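Local coordinates for 14 kDa fatty acid-binding protein (PDB 1VYF) that binds long-chain fatty acids such as oleic and arachidonic acid inside a beta-barrel and may take part in their transport, at residues W10-V21 and V125-L134; I34-T43 and M53-N61. All blocks are in the same frame, centred on the assembly; numbering follows the deposited sequence. Where two conformers were deposited one is given.

Overall arrangement
Contact 1 and contact 2 lie about 12 Å apart between centres and sit on neighbouring strands of one antiparallel sheet, with contact 2 nested inside the chain loop that contact 1 closes. Strand 8-16 pairs with 125-133 on one side and with 41-47 on the other, where Trp-10 O lies 2.8 Å from Val-42 N, a probable hydrogen bond. A second junction is polar, between Asp-19 OD1 and Asn-36 ND2 at 2.8 Å. Both touch the oleic acid: contact 1 holds the carboxylate through Arg-129 and Tyr-131, with Arg-109 as a further partner, and Phe-18 also meets its chain; contact 2 meets only the hydrocarbon chain, through Gly-35, Pro-40 and Phe-59.

Contact 1 of 2, residues W10-V21 and V125-L134; sequences WKLSESHNFDAV and VTAIRNYKRL. With OLA (oleic acid), chain B.
The guanidinium of Arg-129 is sandwiched between two side chains of segment 10-21. Phe-18 lies flat against one face, with Arg-129 CZ 4.1 Å from the ring centroid and the planes 24° apart, a stacked cation-pi pair; Leu-12 CD1 sits over the opposite face. The edge serves polar partners: Arg-129 NE donates an almost straight bond to oleate O2 (2.7 Å, 175°), and Ser-15 OG takes a weak one from Arg-129 NH2. A bend at chi3 (68°) turns the arginine head into this slot. Tyr-131 OH meets the same oleate oxygen in the plane of its ring at a very short 2.5 Å, while Leu-12 CD1 covers a ring face, 4.0 Å from the centroid. These strands, first and last of the fatty-acid-binding-protein barrel, pair antiparallel, and a classic beta bulge shifts their register by one: Ser-13 N and Glu-14 N both donate to Asn-130 O. On the outward side, Asn-130 ND2 points straight at Glu-14 OE1 (2.8 Å), within its own amide plane, but reaching the carboxylate's anti side from well out of the carboxylate plane. Toward the chain end, Arg-133 lies alongside Trp-10, its CB 3.8 Å from the six-membered ring's centroid and its tilted guanidinium over Trp-10 CH2, while Arg-133 NH2 bonds Gly-113 O.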
loop_
_atom_site.group_PDB
_atom_site.type_symbol
_atom_site.label_atom_id
_atom_site.label_comp_id
_atom_site.label_asym_id
_atom_site.label_seq_id
_atom_site.Cartn_x
_atom_site.Cartn_y
_atom_site.Cartn_z
ATOM N N TRP A 10 11.137 2.412 -3.730
ATOM C CA TRP A 10 10.177 3.026 -4.649
ATOM C C TRP A 10 9.745 4.358 -4.056
ATOM O O TRP A 10 9.604 4.440 -2.862
ATOM C CB TRP A 10 8.932 2.117 -4.811
ATOM C CG TRP A 10 9.246 0.778 -5.375
ATOM C CD1 TRP A 10 9.612 -0.349 -4.675
ATOM C CD2 TRP A 10 9.215 0.395 -6.751
ATOM N NE1 TRP A 10 9.826 -1.388 -5.542
ATOM C CE2 TRP A 10 9.607 -0.956 -6.822
ATOM C CE3 TRP A 10 8.894 1.060 -7.941
ATOM C CZ2 TRP A 10 9.676 -1.655 -8.036
ATOM C CZ3 TRP A 10 8.947 0.366 -9.128
ATOM C CH2 TRP A 10 9.345 -0.975 -9.169
ATOM N N LYS A 11 9.591 5.401 -4.870
ATOM C CA LYS A 11 9.126 6.681 -4.365
ATOM C C LYS A 11 7.887 7.102 -5.152
ATOM O O LYS A 11 7.838 7.001 -6.380
ATOM C CB LYS A 11 10.234 7.750 -4.412
ATOM C CG LYS A 11 9.828 9.103 -3.795
ATOM C CD LYS A 11 10.958 10.147 -3.897
ATOM C CE LYS A 11 10.748 11.308 -2.942
ATOM N NZ LYS A 11 12.062 11.889 -2.515
ATOM N N LEU A 12 6.870 7.543 -4.423
ATOM C CA LEU A 12 5.638 8.047 -5.024
ATOM C C LEU A 12 5.943 9.173 -5.977
ATOM O O LEU A 12 6.575 10.142 -5.546
ATOM C CB LEU A 12 4.674 8.613 -3.969
ATOM C CG LEU A 12 3.313 9.051 -4.548
ATOM C CD1 LEU A 12 2.456 7.832 -4.900
ATOM C CD2 LEU A 12 2.617 9.901 -3.534
ATOM N N SER A 13 5.473 9.028 -7.219
ATOM C CA SER A 13 5.607 10.047 -8.295
ATOM C C SER A 13 4.337 10.759 -8.671
ATOM O O SER A 13 4.378 11.965 -8.980
ATOM C CB SER A 13 6.257 9.452 -9.557
ATOM O OG SER A 13 5.523 8.382 -10.139
ATOM N N GLU A 14 3.204 10.045 -8.648
ATOM C CA GLU A 14 1.908 10.624 -8.988
ATOM C C GLU A 14 0.761 9.968 -8.250
ATOM O O GLU A 14 0.765 8.743 -8.041
ATOM C CB GLU A 14 1.557 10.456 -10.459
ATOM C CG GLU A 14 2.647 10.617 -11.468
ATOM C CD GLU A 14 2.145 10.131 -12.800
ATOM O OE1 GLU A 14 2.239 8.912 -13.085
ATOM O OE2 GLU A 14 1.562 10.971 -13.510
ATOM N N SER A 15 -0.257 10.769 -7.965
ATOM C CA SER A 15 -1.441 10.300 -7.283
ATOM C C SER A 15 -2.692 10.854 -7.984
ATOM O O SER A 15 -2.779 12.053 -8.230
ATOM C CB SER A 15 -1.404 10.776 -5.850
ATOM O OG SER A 15 -2.427 10.168 -5.123
ATOM N N HIS A 16 -3.650 9.996 -8.269
ATOM C CA HIS A 16 -4.902 10.358 -8.931
ATOM C C HIS A 16 -6.117 9.891 -8.149
ATOM O O HIS A 16 -6.269 8.708 -7.843
ATOM C CB HIS A 16 -4.936 9.710 -10.336
ATOM C CG HIS A 16 -6.239 9.878 -11.070
ATOM N ND1 HIS A 16 -6.510 10.968 -11.874
ATOM C CD2 HIS A 16 -7.336 9.086 -11.135
ATOM C CE1 HIS A 16 -7.714 10.837 -12.400
ATOM N NE2 HIS A 16 -8.247 9.717 -11.950
ATOM N N ASN A 17 -6.982 10.836 -7.807
ATOM C CA ASN A 17 -8.238 10.543 -7.096
ATOM C C ASN A 17 -8.127 10.017 -5.656
ATOM O O ASN A 17 -9.066 9.379 -5.165
ATOM C CB ASN A 17 -9.153 9.629 -7.936
ATOM C CG ASN A 17 -10.648 9.844 -7.633
ATOM O OD1 ASN A 17 -11.070 10.973 -7.429
ATOM N ND2 ASN A 17 -11.426 8.770 -7.591
ATOM N N PHE A 18 -7.016 10.294 -4.991
ATOM C CA PHE A 18 -6.770 9.733 -3.661
ATOM C C PHE A 18 -7.634 10.380 -2.577
ATOM O O PHE A 18 -8.036 9.691 -1.637
ATOM C CB PHE A 18 -5.288 9.844 -3.304
ATOM C CG PHE A 18 -4.844 9.014 -2.092
ATOM C CD1 PHE A 18 -5.186 7.674 -1.951
ATOM C CD2 PHE A 18 -4.068 9.587 -1.122
ATOM C CE1 PHE A 18 -4.749 6.925 -0.844
ATOM C CE2 PHE A 18 -3.631 8.841 -0.011
ATOM C CZ PHE A 18 -3.983 7.496 0.102
ATOM N N ASP A 19 -7.949 11.667 -2.698
ATOM C CA ASP A 19 -8.819 12.270 -1.690
ATOM C C ASP A 19 -10.207 11.629 -1.625
ATOM O O ASP A 19 -10.780 11.506 -0.542
ATOM C CB ASP A 19 -8.932 13.770 -1.836
ATOM C CG ASP A 19 -9.560 14.413 -0.602
ATOM O OD1 ASP A 19 -8.863 14.469 0.431
ATOM O OD2 ASP A 19 -10.744 14.859 -0.578
ATOM N N ALA A 20 -10.744 11.210 -2.764
ATOM C CA ALA A 20 -12.032 10.508 -2.792
ATOM C C ALA A 20 -11.988 9.226 -1.936
ATOM O O ALA A 20 -13.006 8.827 -1.335
ATOM C CB ALA A 20 -12.411 10.159 -4.221
ATOM N N VAL A 21 -10.840 8.563 -1.873
ATOM C CA VAL A 21 -10.808 7.299 -1.118
ATOM C C VAL A 21 -10.591 7.534 0.345
ATOM O O VAL A 21 -11.209 6.856 1.158
ATOM C CB VAL A 21 -9.859 6.150 -1.632
ATOM C CG1 VAL A 21 -9.629 6.150 -3.113
ATOM C CG2 VAL A 21 -8.589 5.996 -0.785
ATOM N N VAL A 125 -15.314 3.609 -5.380
ATOM C CA VAL A 125 -14.293 4.671 -5.569
ATOM C C VAL A 125 -12.888 4.051 -5.785
ATOM O O VAL A 125 -12.487 3.091 -5.087
ATOM C CB VAL A 125 -14.276 5.609 -4.348
ATOM C CG1 VAL A 125 -13.375 6.765 -4.538
ATOM C CG2 VAL A 125 -15.705 6.107 -4.027
ATOM N N THR A 126 -12.140 4.590 -6.752
ATOM C CA THR A 126 -10.804 4.081 -7.080
ATOM C C THR A 126 -9.777 5.216 -7.199
ATOM O O THR A 126 -10.043 6.243 -7.823
ATOM C CB THR A 126 -10.821 3.218 -8.383
ATOM O OG1 THR A 126 -11.594 2.010 -8.176
ATOM C CG2 THR A 126 -9.452 2.666 -8.657
ATOM N N ALA A 127 -8.620 5.009 -6.587
ATOM C CA ALA A 127 -7.466 5.873 -6.740
ATOM C C ALA A 127 -6.308 5.101 -7.356
ATOM O O ALA A 127 -6.187 3.914 -7.187
ATOM C CB ALA A 127 -7.080 6.500 -5.437
ATOM N N ILE A 128 -5.470 5.783 -8.137
ATOM C CA ILE A 128 -4.263 5.154 -8.678
ATOM C C ILE A 128 -3.049 5.986 -8.276
ATOM O O ILE A 128 -3.025 7.200 -8.474
ATOM C CB ILE A 128 -4.345 5.043 -10.243
ATOM C CG1 ILE A 128 -5.542 4.207 -10.672
ATOM C CG2 ILE A 128 -3.021 4.500 -10.858
ATOM C CD1 ILE A 128 -5.749 4.164 -12.163
ATOM N N ARG A 129 -2.045 5.329 -7.707
ATOM C CA ARG A 129 -0.807 5.959 -7.291
ATOM C C ARG A 129 0.385 5.247 -7.905
ATOM O O ARG A 129 0.580 4.050 -7.715
ATOM C CB ARG A 129 -0.700 5.940 -5.777
ATOM C CG ARG A 129 -1.725 6.840 -5.123
ATOM C CD ARG A 129 -2.088 6.421 -3.725
ATOM N NE ARG A 129 -1.013 6.581 -2.750
ATOM C CZ ARG A 129 -0.585 7.749 -2.287
ATOM N NH1 ARG A 129 0.360 7.763 -1.379
ATOM N NH2 ARG A 129 -1.126 8.905 -2.692
ATOM N N ASN A 130 1.164 5.999 -8.676
ATOM C CA ASN A 130 2.337 5.470 -9.371
ATOM C C ASN A 130 3.598 5.763 -8.564
ATOM O O ASN A 130 3.809 6.885 -8.101
ATOM C CB ASN A 130 2.476 6.115 -10.767
ATOM C CG ASN A 130 1.543 5.497 -11.794
ATOM O OD1 ASN A 130 1.118 4.328 -11.673
ATOM N ND2 ASN A 130 1.143 6.302 -12.766
ATOM N N TYR A 131 4.439 4.751 -8.416
ATOM C CA TYR A 131 5.737 4.859 -7.761
ATOM C C TYR A 131 6.819 4.553 -8.796
ATOM O O TYR A 131 6.630 3.704 -9.645
ATOM C CB TYR A 131 5.858 3.812 -6.642
ATOM C CG TYR A 131 4.997 4.060 -5.439
ATOM C CD1 TYR A 131 3.599 3.857 -5.500
ATOM C CD2 TYR A 131 5.556 4.515 -4.230
ATOM C CE1 TYR A 131 2.796 4.045 -4.375
ATOM C CE2 TYR A 131 4.744 4.742 -3.097
ATOM C CZ TYR A 131 3.384 4.519 -3.179
ATOM O OH TYR A 131 2.651 4.739 -2.048
ATOM N N LYS A 132 7.931 5.286 -8.734
ATOM C CA LYS A 132 9.112 5.035 -9.548
ATOM C C LYS A 132 10.132 4.301 -8.731
ATOM O O LYS A 132 10.331 4.569 -7.538
ATOM C CB LYS A 132 9.724 6.351 -10.072
ATOM C CG LYS A 132 8.717 7.217 -10.806
ATOM C CD LYS A 132 9.376 8.301 -11.703
ATOM C CE LYS A 132 9.923 9.466 -10.907
ATOM N NZ LYS A 132 11.298 9.890 -11.380
ATOM N N ARG A 133 10.818 3.378 -9.379
ATOM C CA ARG A 133 11.872 2.591 -8.733
ATOM C C ARG A 133 13.080 3.524 -8.513
ATOM O O ARG A 133 13.481 4.238 -9.415
ATOM C CB ARG A 133 12.246 1.411 -9.648
ATOM C CG ARG A 133 13.377 0.542 -9.167
ATOM C CD ARG A 133 13.877 -0.415 -10.248
ATOM N NE ARG A 133 12.841 -1.285 -10.795
ATOM C CZ ARG A 133 12.435 -2.430 -10.238
ATOM N NH1 ARG A 133 12.931 -2.827 -9.071
ATOM N NH2 ARG A 133 11.504 -3.180 -10.832
ATOM N N LEU A 134 13.644 3.509 -7.324
ATOM C CA LEU A 134 14.819 4.303 -7.030
ATOM C C LEU A 134 16.140 3.594 -7.376
ATOM O O LEU A 134 16.262 2.358 -7.357
ATOM C CB LEU A 134 14.845 4.740 -5.568
ATOM C CG LEU A 134 13.800 5.761 -5.142
ATOM C CD1 LEU A 134 13.866 5.948 -3.658
ATOM C CD2 LEU A 134 13.970 7.126 -5.814
HETATM C C1 OLA B . -0.261 3.354 -1.211
HETATM O O1 OLA B . 0.545 2.470 -0.968
HETATM O O2 OLA B . 0.188 4.338 -1.975
HETATM C C2 OLA B . -1.728 3.392 -0.781
HETATM C C3 OLA B . -2.138 2.745 0.552
HETATM C C4 OLA B . -3.029 3.670 1.427
HETATM C C5 OLA B . -4.429 3.152 1.783
HETATM C C6 OLA B . -5.411 4.269 2.164
HETATM C C7 OLA B . -5.380 4.694 3.626
HETATM C C8 OLA B . -4.376 5.808 3.908
HETATM C C9 OLA B . -5.023 7.021 4.535
HETATM C C10 OLA B . -4.359 8.163 4.769
HETATM C C11 OLA B . -2.899 8.379 4.424
HETATM C C12 OLA B . -2.138 9.080 5.551
HETATM C C13 OLA B . -0.760 9.600 5.117
HETATM C C14 OLA B . 0.292 8.511 4.878
HETATM C C15 OLA B . 0.398 8.078 3.411
HETATM C C16 OLA B . 1.086 6.715 3.270
HETATM C C17 OLA B . 0.227 5.685 2.528
HETATM C C18 OLA B . 0.511 5.751 1.048
#

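Contact 2 of 2, residues I34-T43 and M53-N61; sequences IGNTVTPTVT and MLTESTFKN. With OLA (oleic acid), chain B.
Val-42 CG1 presses on Met-53 CG at 3.5 Å, closer than usual for two carbons, at the tightly packed end of the contact. The valine methyl is carried there by a chi1 of 179°, which sets CG1 anti to the backbone N, and the two side chains meet at a slant. On the same face of the sheet Val-42 CG2 runs beside Thr-55 OG1, and Thr-55 CG2 in turn meets Pro-40 CB at 4.0 Å. Behind them the backbones are locked by two reciprocal pairs of hydrogen bonds, Thr-41 with Glu-56 and Thr-43 with Leu-54; the bond from Thr-43 N to Leu-54 O measures 2.8 Å. The side chains of Thr-41, Thr-43, Leu-54 and Glu-56 point to the other face, where the packing gives way to water: one molecule bonds Thr-43 OG1 at 2.7 Å and lies 2.8 Å from Glu-56 OE1, bridging side chains whose own nearest atoms are 4.5 Å apart (Thr-43 OG1 to Glu-56 OE1).

Beyond the strands, the end of helix 29-35 and the loop after it meet the loop that follows strand 50-56 at a few points. Ile-34 CG2 touches Phe-59 CG at 3.7 Å, the side chains crossing at about a right angle, and Val-38 CG1 slides past Thr-58 OG1. Phe-59 CD1 also reaches oleate C13, 3.9 Å away, while Gly-35 CA meets the same carbon. The arrangement is a beta hairpin of strands 41-47 and 50-56, led into by the end of helix 29-35 and its loop and followed by a turn carrying Phe-59, which together border the lipid tail in the helix-capped barrel of fatty-acid-binding proteins.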
loop_
_atom_site.group_PDB
_atom_site.type_symbol
_atom_site.label_atom_id
_atom_site.label_comp_id
_atom_site.label_asym_id
_atom_site.label_seq_id
_atom_site.Cartn_x
_atom_site.Cartn_y
_atom_site.Cartn_z
ATOM N N ILE A 34 -2.297 15.830 4.930
ATOM C CA ILE A 34 -0.983 15.182 4.941
ATOM C C ILE A 34 -0.911 14.104 3.863
ATOM O O ILE A 34 0.055 14.066 3.099
ATOM C CB ILE A 34 -0.626 14.584 6.349
ATOM C CG1 ILE A 34 -0.452 15.702 7.385
ATOM C CG2 ILE A 34 0.681 13.753 6.309
ATOM C CD1 ILE A 34 -0.675 15.222 8.826
ATOM N N GLY A 35 -1.932 13.263 3.772
ATOM C CA GLY A 35 -2.008 12.208 2.761
ATOM C C GLY A 35 -2.033 12.708 1.321
ATOM O O GLY A 35 -1.536 12.008 0.410
ATOM N N ASN A 36 -2.567 13.922 1.116
ATOM C CA ASN A 36 -2.579 14.549 -0.218
ATOM C C ASN A 36 -1.280 15.308 -0.580
ATOM O O ASN A 36 -1.158 15.803 -1.703
ATOM C CB ASN A 36 -3.819 15.454 -0.375
ATOM C CG ASN A 36 -5.138 14.659 -0.366
ATOM O OD1 ASN A 36 -5.194 13.531 -0.854
ATOM N ND2 ASN A 36 -6.198 15.252 0.181
ATOM N N THR A 37 -0.322 15.362 0.348
ATOM C CA THR A 37 0.916 16.112 0.168
ATOM C C THR A 37 2.191 15.249 0.230
ATOM O O THR A 37 3.079 15.414 -0.622
ATOM C CB THR A 37 1.053 17.272 1.180
ATOM O OG1 THR A 37 1.323 16.752 2.488
ATOM C CG2 THR A 37 -0.236 18.086 1.333
ATOM N N VAL A 38 2.312 14.357 1.222
ATOM C CA VAL A 38 3.575 13.628 1.401
ATOM C C VAL A 38 3.788 12.638 0.278
ATOM O O VAL A 38 2.841 12.084 -0.282
ATOM C CB VAL A 38 3.707 12.848 2.748
ATOM C CG1 VAL A 38 3.757 13.805 3.910
ATOM C CG2 VAL A 38 2.604 11.791 2.906
ATOM N N THR A 39 5.063 12.408 -0.007
ATOM C CA THR A 39 5.477 11.478 -1.045
ATOM C C THR A 39 6.371 10.444 -0.377
ATOM O O THR A 39 7.566 10.665 -0.146
ATOM C CB THR A 39 6.201 12.209 -2.175
ATOM O OG1 THR A 39 7.208 13.039 -1.619
ATOM C CG2 THR A 39 5.287 13.182 -2.841
ATOM N N PRO A 40 5.781 9.318 0.004
ATOM C CA PRO A 40 6.533 8.299 0.711
ATOM C C PRO A 40 7.503 7.546 -0.166
ATOM O O PRO A 40 7.334 7.479 -1.370
ATOM C CB PRO A 40 5.431 7.348 1.201
ATOM C CG PRO A 40 4.232 8.113 1.090
ATOM C CD PRO A 40 4.375 8.928 -0.159
ATOM N N THR A 41 8.498 6.959 0.476
ATOM C CA THR A 41 9.348 5.937 -0.092
ATOM C C THR A 41 9.012 4.564 0.502
ATOM O O THR A 41 8.838 4.423 1.693
ATOM C CB THR A 41 10.788 6.319 0.181
ATOM O OG1 THR A 41 11.118 7.437 -0.642
ATOM C CG2 THR A 41 11.781 5.229 -0.272
ATOM N N VAL A 42 8.889 3.559 -0.357
ATOM C CA VAL A 42 8.474 2.211 0.031
ATOM C C VAL A 42 9.602 1.224 -0.344
ATOM O O VAL A 42 10.131 1.242 -1.434
ATOM C CB VAL A 42 7.129 1.822 -0.601
ATOM C CG1 VAL A 42 6.714 0.414 -0.223
ATOM C CG2 VAL A 42 6.030 2.784 -0.160
ATOM N N THR A 43 9.996 0.403 0.608
ATOM C CA THR A 43 11.052 -0.577 0.414
ATOM C C THR A 43 10.456 -1.971 0.579
ATOM O O THR A 43 9.798 -2.252 1.565
ATOM C CB THR A 43 12.181 -0.353 1.443
ATOM O OG1 THR A 43 12.722 0.972 1.321
ATOM C CG2 THR A 43 13.382 -1.279 1.201
ATOM N N MET A 53 7.253 -4.856 3.805
ATOM C CA MET A 53 7.132 -3.554 3.172
ATOM C C MET A 53 7.361 -2.435 4.193
ATOM O O MET A 53 6.656 -2.338 5.157
ATOM C CB MET A 53 5.731 -3.436 2.569
ATOM C CG MET A 53 5.514 -2.158 1.774
ATOM S SD MET A 53 3.824 -2.121 1.025
ATOM C CE MET A 53 3.014 -1.072 2.176
ATOM N N LEU A 54 8.361 -1.596 3.988
ATOM C CA LEU A 54 8.620 -0.447 4.850
ATOM C C LEU A 54 8.180 0.808 4.137
ATOM O O LEU A 54 8.600 1.038 3.010
ATOM C CB LEU A 54 10.121 -0.339 5.136
ATOM C CG LEU A 54 10.707 0.909 5.794
ATOM C CD1 LEU A 54 10.212 1.047 7.233
ATOM C CD2 LEU A 54 12.194 0.824 5.758
ATOM N N THR A 55 7.356 1.621 4.791
ATOM C CA THR A 55 6.952 2.937 4.282
ATOM C C THR A 55 7.584 4.054 5.118
ATOM O O THR A 55 7.452 4.067 6.331
ATOM C CB THR A 55 5.417 3.009 4.325
ATOM O OG1 THR A 55 4.863 1.940 3.528
ATOM C CG2 THR A 55 4.884 4.270 3.635
ATOM N N GLU A 56 8.277 4.982 4.476
ATOM C CA GLU A 56 8.933 6.076 5.158
ATOM C C GLU A 56 8.410 7.397 4.609
ATOM O O GLU A 56 8.265 7.575 3.405
ATOM C CB GLU A 56 10.455 5.980 4.997
ATOM C CG GLU A 56 11.037 4.718 5.618
ATOM C CD GLU A 56 12.496 4.537 5.287
ATOM O OE1 GLU A 56 12.872 4.485 4.086
ATOM O OE2 GLU A 56 13.285 4.474 6.233
ATOM N N SER A 57 8.086 8.310 5.512
ATOM C CA SER A 57 7.631 9.651 5.139
ATOM C C SER A 57 7.877 10.592 6.307
ATOM O O SER A 57 8.210 10.160 7.401
ATOM C CB SER A 57 6.157 9.656 4.768
ATOM O OG SER A 57 5.305 9.512 5.891
ATOM N N THR A 58 7.709 11.878 6.062
ATOM C CA THR A 58 7.773 12.885 7.137
ATOM C C THR A 58 6.680 12.685 8.167
ATOM O O THR A 58 6.808 13.124 9.298
ATOM C CB THR A 58 7.652 14.304 6.557
ATOM O OG1 THR A 58 6.463 14.412 5.751
ATOM C CG2 THR A 58 8.783 14.603 5.623
ATOM N N PHE A 59 5.594 12.039 7.774
ATOM C CA PHE A 59 4.442 11.839 8.637
ATOM C C PHE A 59 4.690 10.710 9.613
ATOM O O PHE A 59 4.618 10.903 10.816
ATOM C CB PHE A 59 3.203 11.524 7.799
ATOM C CG PHE A 59 1.976 11.212 8.613
ATOM C CD1 PHE A 59 1.257 10.057 8.384
ATOM C CD2 PHE A 59 1.549 12.075 9.614
ATOM C CE1 PHE A 59 0.124 9.752 9.127
ATOM C CE2 PHE A 59 0.408 11.781 10.357
ATOM C CZ PHE A 59 -0.300 10.610 10.110
ATOM N N LYS A 60 5.005 9.539 9.070
ATOM C CA LYS A 60 5.142 8.299 9.834
ATOM C C LYS A 60 6.086 7.359 9.082
ATOM O O LYS A 60 6.082 7.346 7.841
ATOM C CB LYS A 60 3.774 7.649 9.923
ATOM C CG LYS A 60 3.666 6.470 10.865
ATOM C CD LYS A 60 2.187 6.254 11.238
ATOM C CE LYS A 60 1.730 7.232 12.336
ATOM N NZ LYS A 60 0.308 7.738 12.194
ATOM N N ASN A 61 6.873 6.582 9.826
ATOM C CA ASN A 61 7.638 5.459 9.275
ATOM C C ASN A 61 7.038 4.184 9.835
ATOM O O ASN A 61 6.889 4.046 11.025
ATOM C CB ASN A 61 9.130 5.531 9.609
ATOM C CG ASN A 61 9.759 6.808 9.159
ATOM O OD1 ASN A 61 9.635 7.199 7.993
ATOM N ND2 ASN A 61 10.466 7.483 10.075
HETATM C C1 OLA B . -0.261 3.354 -1.211
HETATM O O1 OLA B . 0.545 2.470 -0.968
HETATM O O2 OLA B . 0.188 4.338 -1.975
HETATM C C2 OLA B . -1.728 3.392 -0.781
HETATM C C3 OLA B . -2.138 2.745 0.552
HETATM C C4 OLA B . -3.029 3.670 1.427
HETATM C C5 OLA B . -4.429 3.152 1.783
HETATM C C6 OLA B . -5.411 4.269 2.164
HETATM C C7 OLA B . -5.380 4.694 3.626
HETATM C C8 OLA B . -4.376 5.808 3.908
HETATM C C9 OLA B . -5.023 7.021 4.535
HETATM C C10 OLA B . -4.359 8.163 4.769
HETATM C C11 OLA B . -2.899 8.379 4.424
HETATM C C12 OLA B . -2.138 9.080 5.551
HETATM C C13 OLA B . -0.760 9.600 5.117
HETATM C C14 OLA B . 0.292 8.511 4.878
HETATM C C15 OLA B . 0.398 8.078 3.411
HETATM C C16 OLA B . 1.086 6.715 3.270
HETATM C C17 OLA B . 0.227 5.685 2.528
HETATM C C18 OLA B . 0.511 5.751 1.048
HETATM O O HOH W 1 11.202 2.866 2.605
#